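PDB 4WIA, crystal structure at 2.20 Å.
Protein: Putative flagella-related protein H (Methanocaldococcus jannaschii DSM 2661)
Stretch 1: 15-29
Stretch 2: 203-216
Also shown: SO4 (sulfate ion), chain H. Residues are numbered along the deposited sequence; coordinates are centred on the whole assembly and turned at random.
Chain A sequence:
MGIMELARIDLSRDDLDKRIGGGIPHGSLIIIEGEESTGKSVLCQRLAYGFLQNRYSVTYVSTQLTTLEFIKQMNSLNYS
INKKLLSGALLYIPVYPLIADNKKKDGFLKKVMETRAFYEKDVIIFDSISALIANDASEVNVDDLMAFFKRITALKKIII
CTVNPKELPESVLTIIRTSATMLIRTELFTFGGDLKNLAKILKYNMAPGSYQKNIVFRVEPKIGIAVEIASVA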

# COMPACT_ATOMS: atom_id res chain seq x y z
N ASP A 15 6.50 6.10 -13.26
CA ASP A 15 7.78 5.98 -12.54
C ASP A 15 8.32 7.35 -12.03
O ASP A 15 9.50 7.55 -11.92
N LEU A 16 7.43 8.25 -11.68
CA LEU A 16 7.84 9.56 -11.15
C LEU A 16 8.72 9.43 -9.91
O LEU A 16 9.66 10.19 -9.75
N ASP A 17 8.47 8.43 -9.07
CA ASP A 17 9.31 8.14 -7.93
C ASP A 17 10.76 7.93 -8.28
O ASP A 17 11.64 8.36 -7.54
N LYS A 18 11.05 7.26 -9.39
CA LYS A 18 12.44 7.04 -9.78
C LYS A 18 13.05 8.34 -10.23
O LYS A 18 14.20 8.59 -9.99
N ARG A 19 12.30 9.14 -10.93
CA ARG A 19 12.87 10.33 -11.53
C ARG A 19 13.14 11.45 -10.58
O ARG A 19 13.90 12.34 -10.91
N ILE A 20 12.50 11.42 -9.41
CA ILE A 20 12.83 12.35 -8.32
C ILE A 20 13.78 11.71 -7.30
O ILE A 20 14.09 12.32 -6.27
N GLY A 21 14.34 10.55 -7.66
CA GLY A 21 15.46 9.94 -6.91
C GLY A 21 14.99 9.02 -5.83
O GLY A 21 15.80 8.64 -5.00
N GLY A 22 13.72 8.62 -5.85
CA GLY A 22 13.18 7.65 -4.89
C GLY A 22 11.96 8.11 -4.14
O GLY A 22 11.17 7.29 -3.69
N GLY A 23 11.84 9.42 -3.93
CA GLY A 23 10.80 9.99 -3.11
C GLY A 23 11.10 11.45 -2.83
O GLY A 23 12.06 12.00 -3.38
N ILE A 24 10.30 12.06 -1.97
CA ILE A 24 10.51 13.43 -1.63
C ILE A 24 11.11 13.45 -0.22
O ILE A 24 10.59 12.79 0.65
N PRO A 25 12.24 14.15 -0.03
CA PRO A 25 12.81 14.17 1.32
C PRO A 25 11.92 14.89 2.30
O PRO A 25 11.36 15.97 2.01
N HIS A 26 11.75 14.27 3.44
CA HIS A 26 11.17 14.96 4.58
C HIS A 26 11.86 16.32 4.82
O HIS A 26 13.04 16.44 4.62
N GLY A 27 11.09 17.32 5.25
CA GLY A 27 11.60 18.65 5.45
C GLY A 27 11.77 19.44 4.17
O GLY A 27 12.44 20.44 4.17
N SER A 28 11.23 18.99 3.05
CA SER A 28 11.40 19.73 1.81
C SER A 28 10.42 20.92 1.75
O SER A 28 9.25 20.80 2.17
N LEU A 29 10.89 22.02 1.21
CA LEU A 29 10.07 23.06 0.70
C LEU A 29 10.22 23.09 -0.83
O LEU A 29 11.23 23.55 -1.39
N LYS A 203 16.86 22.93 -8.74
CA LYS A 203 17.59 22.83 -7.49
C LYS A 203 16.93 21.77 -6.68
O LYS A 203 15.73 21.64 -6.71
N TYR A 204 17.72 21.01 -5.94
CA TYR A 204 17.20 19.89 -5.20
C TYR A 204 18.13 19.58 -4.07
O TYR A 204 18.94 18.68 -4.16
N ASN A 205 18.04 20.33 -2.99
CA ASN A 205 18.80 20.02 -1.78
C ASN A 205 18.27 18.71 -1.20
O ASN A 205 17.04 18.44 -1.17
N MSE A 206 19.19 17.96 -0.64
CA MSE A 206 18.90 16.69 0.00
C MSE A 206 18.41 15.67 -1.01
O MSE A 206 17.71 14.67 -0.65
N ALA A 207 18.74 15.92 -2.28
CA ALA A 207 18.34 14.99 -3.35
C ALA A 207 18.69 13.62 -2.86
O ALA A 207 19.83 13.38 -2.50
N PRO A 208 17.72 12.75 -2.75
CA PRO A 208 17.91 11.42 -2.18
C PRO A 208 18.55 10.41 -3.10
O PRO A 208 18.83 9.28 -2.67
N GLY A 209 18.80 10.79 -4.34
CA GLY A 209 19.48 9.90 -5.27
C GLY A 209 19.50 10.54 -6.63
O GLY A 209 18.96 11.66 -6.81
N SER A 210 20.10 9.83 -7.57
CA SER A 210 20.21 10.30 -8.92
C SER A 210 18.82 10.65 -9.42
O SER A 210 17.87 9.92 -9.14
N TYR A 211 18.66 11.77 -10.10
CA TYR A 211 17.34 12.18 -10.51
C TYR A 211 17.36 12.77 -11.90
O TYR A 211 18.42 13.14 -12.42
N GLN A 212 16.21 12.85 -12.53
CA GLN A 212 16.10 13.45 -13.87
C GLN A 212 15.93 14.96 -13.72
O GLN A 212 15.12 15.38 -12.97
N LYS A 213 16.71 15.74 -14.44
CA LYS A 213 16.59 17.17 -14.42
C LYS A 213 15.37 17.66 -15.19
O LYS A 213 14.66 18.57 -14.74
N ASN A 214 15.12 17.09 -16.36
CA ASN A 214 13.98 17.48 -17.18
C ASN A 214 12.96 16.41 -17.19
O ASN A 214 13.22 15.34 -17.65
N ILE A 215 11.77 16.69 -16.71
CA ILE A 215 10.70 15.68 -16.73
C ILE A 215 9.61 16.14 -17.69
O ILE A 215 8.91 17.13 -17.45
N VAL A 216 9.50 15.46 -18.84
CA VAL A 216 8.46 15.78 -19.81
C VAL A 216 7.21 14.96 -19.52
O VAL A 216 7.30 13.79 -19.19

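What does R19, the residue with the most surface covered by the other stretch, do at the end of its short helix? Its side chain leaves sideways and runs extended after chi1 (m, then t and t), so that the guanidinium reaches Q212, with NH1 3.9 Å from CG of Q212. Q212 points toward stretch 1 with chi1 and chi2 both m. The polar link between these two residues is made by the backbone instead: N of Q212 donates to O of R19 at 2.9 Å, with a nearly straight angle of 161°. The guanidinium is held from its own stretch by D15 (chi1 p), in a salt bridge whose best bond runs from NE of R19 to OD1 of D15, 2.7 Å. A sulfate ion, probably from the crystallisation liquor, takes weak hydrogen bonds from the same group, NH2 of R19 to O4 of the sulfate at 3.1 Å and NH1 of R19 to O3 at 3.4 Å.

What lies beside the arginine on the apolar side of the contact? I215 points toward stretch 1 with chi1 m and chi2 t, and its CD1 sits 4.3 Å from CB of R19 and 4.2 Å from CD1 of L16. L16 (chi1 t, chi2 p) leaves the backbone sideways, but its end comes nearer to stretch 2 and makes this meeting possible. Y211 also starts toward stretch 1, with chi1 p; its CB lies 3.3 Å from O of R19, while the end of the side chain leads away.

How do M206 and P25 fit together? Both point toward the opposite stretch, and their CB atoms are 4.2 Å apart. M206, a selenomethionine, has chi1 at -33° and chi3 at -102°, both between wells, with chi2 t. Its CE thereby reaches the turn that begins at P25, lying 3.4 Å from O of G27 and 3.9 Å from OG of S28. The ring of P25 also packs on P208, CG of P25 to CD of P208 at 4.0 Å. S28 (chi1 m) donates from OG to O of P25 at 2.6 Å, across the ends of its type II turn. A water bridges the stretches here, donating to OG of S28 at 2.5 Å and to O of N205 at 3.1 Å.

Where does the tyrosine hydroxyl go, and why does glycine suit its surroundings? Y204, with chi1 t, starts sideways but brings its end inward, where OH donates to O of I20 at 2.8 Å. CD of P25 lies at the ring edge, 3.8 Å from CE1 of Y204. Nearby, CA of G21 makes a CH...O contact with O of S210 at 3.3 Å. A CB on G21 would point into stretch 2 and clash with O of G209, and the residue's positive phi itself favours glycine.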

# COMPACT_ATOMS: atom_id res chain seq x y z
CB ASP A 15 8.81 5.26 -13.45
CG ASP A 15 9.22 6.09 -14.67
OD1 ASP A 15 8.68 7.16 -14.93
OD2 ASP A 15 10.20 5.74 -15.31
CB LEU A 16 6.66 10.44 -10.83
CG LEU A 16 7.03 11.90 -10.45
CD1 LEU A 16 7.76 12.63 -11.56
CD2 LEU A 16 5.81 12.69 -10.05
CB ASP A 17 8.82 6.92 -7.14
CG ASP A 17 8.87 5.67 -7.94
OD1 ASP A 17 8.22 5.60 -8.98
OD2 ASP A 17 9.62 4.74 -7.58
CB LYS A 18 12.60 6.03 -10.93
CG LYS A 18 12.01 4.65 -10.67
CD LYS A 18 12.47 4.07 -9.32
CE LYS A 18 12.01 2.60 -9.13
NZ LYS A 18 10.51 2.60 -9.18
CB ARG A 19 11.94 10.84 -12.58
CG ARG A 19 11.72 9.78 -13.62
CD ARG A 19 10.73 10.30 -14.58
NE ARG A 19 10.41 9.20 -15.47
CZ ARG A 19 11.07 8.87 -16.55
NH1 ARG A 19 12.15 9.52 -16.94
NH2 ARG A 19 10.65 7.85 -17.24
CB ILE A 20 11.62 12.85 -7.62
CG1 ILE A 20 10.89 11.72 -6.91
CG2 ILE A 20 10.74 13.57 -8.61
CD1 ILE A 20 9.80 12.27 -6.02
CB ILE A 24 9.18 14.16 -1.61
CG1 ILE A 24 8.58 14.25 -3.00
CG2 ILE A 24 9.37 15.57 -1.03
CD1 ILE A 24 9.35 15.15 -3.96
CB PRO A 25 14.14 14.94 1.17
CG PRO A 25 14.46 14.86 -0.28
CD PRO A 25 13.12 14.81 -1.00
CB HIS A 26 11.22 14.04 5.81
CG HIS A 26 10.13 13.01 5.81
ND1 HIS A 26 10.35 11.66 5.80
CD2 HIS A 26 8.79 13.16 5.79
CE1 HIS A 26 9.20 11.01 5.74
NE2 HIS A 26 8.23 11.91 5.75
CB SER A 28 11.18 18.80 0.61
OG SER A 28 12.27 17.87 0.46
CB LEU A 29 10.47 24.40 1.27
CG LEU A 29 9.69 25.60 0.69
CD1 LEU A 29 8.22 25.57 1.04
CD2 LEU A 29 10.30 26.91 1.20
CB LYS A 203 17.46 24.17 -6.79
CG LYS A 203 18.04 24.29 -5.40
CD LYS A 203 17.60 25.66 -4.87
CE LYS A 203 18.06 25.95 -3.49
NZ LYS A 203 17.38 27.19 -3.04
CB TYR A 204 17.08 18.65 -6.13
CG TYR A 204 16.16 17.51 -5.66
CD1 TYR A 204 15.51 17.57 -4.43
CD2 TYR A 204 15.97 16.38 -6.44
CE1 TYR A 204 14.69 16.52 -4.02
CE2 TYR A 204 15.18 15.33 -6.04
CZ TYR A 204 14.52 15.39 -4.83
OH TYR A 204 13.69 14.36 -4.44
CB ASN A 205 18.61 21.07 -0.70
CG ASN A 205 19.02 22.46 -1.14
OD1 ASN A 205 19.81 22.64 -2.04
ND2 ASN A 205 18.44 23.48 -0.47
CB MSE A 206 17.91 16.82 1.15
CG MSE A 206 17.97 18.13 1.95
SE MSE A 206 16.61 18.06 3.39
CE MSE A 206 15.19 19.19 2.63
CB ALA A 207 19.08 15.31 -4.63
CB PRO A 208 16.51 10.95 -1.96
CG PRO A 208 15.76 11.58 -3.06
CD PRO A 208 16.33 12.94 -3.21
CB SER A 210 20.82 9.21 -9.77
OG SER A 210 21.20 9.77 -11.00
CB TYR A 211 16.71 13.15 -9.44
CG TYR A 211 17.47 14.39 -9.20
CD1 TYR A 211 18.54 14.42 -8.30
CD2 TYR A 211 17.15 15.54 -9.90
CE1 TYR A 211 19.27 15.57 -8.12
CE2 TYR A 211 17.89 16.71 -9.73
CZ TYR A 211 18.92 16.73 -8.84
OH TYR A 211 19.62 17.90 -8.74
CB GLN A 212 14.91 12.91 -14.67
CG GLN A 212 14.95 11.48 -15.05
CD GLN A 212 16.22 11.07 -15.71
OE1 GLN A 212 17.13 10.58 -15.05
NE2 GLN A 212 16.30 11.27 -17.01
CB LYS A 213 17.83 17.78 -15.04
CG LYS A 213 18.00 19.23 -14.66
CD LYS A 213 19.36 19.81 -14.97
CE LYS A 213 19.37 21.31 -14.67
NZ LYS A 213 20.71 21.90 -14.92
CB ASN A 214 14.44 17.73 -18.57
CG ASN A 214 15.36 18.91 -18.65
OD1 ASN A 214 14.97 20.04 -18.36
ND2 ASN A 214 16.60 18.66 -19.04
CB ILE A 215 10.16 15.45 -15.33
CG1 ILE A 215 11.28 14.92 -14.42
CG2 ILE A 215 9.04 14.45 -15.37
CD1 ILE A 215 10.92 14.98 -12.94
CB VAL A 216 8.93 15.51 -21.22
CG1 VAL A 216 7.85 15.87 -22.22
CG2 VAL A 216 10.21 16.30 -21.50
S SO4 H . 14.05 6.56 -18.87
O1 SO4 H . 14.42 5.73 -20.03
O2 SO4 H . 15.13 6.57 -17.79
O3 SO4 H . 13.79 7.91 -19.41
O4 SO4 H . 12.78 5.96 -18.40
O HOH W 1 14.05 19.08 -0.88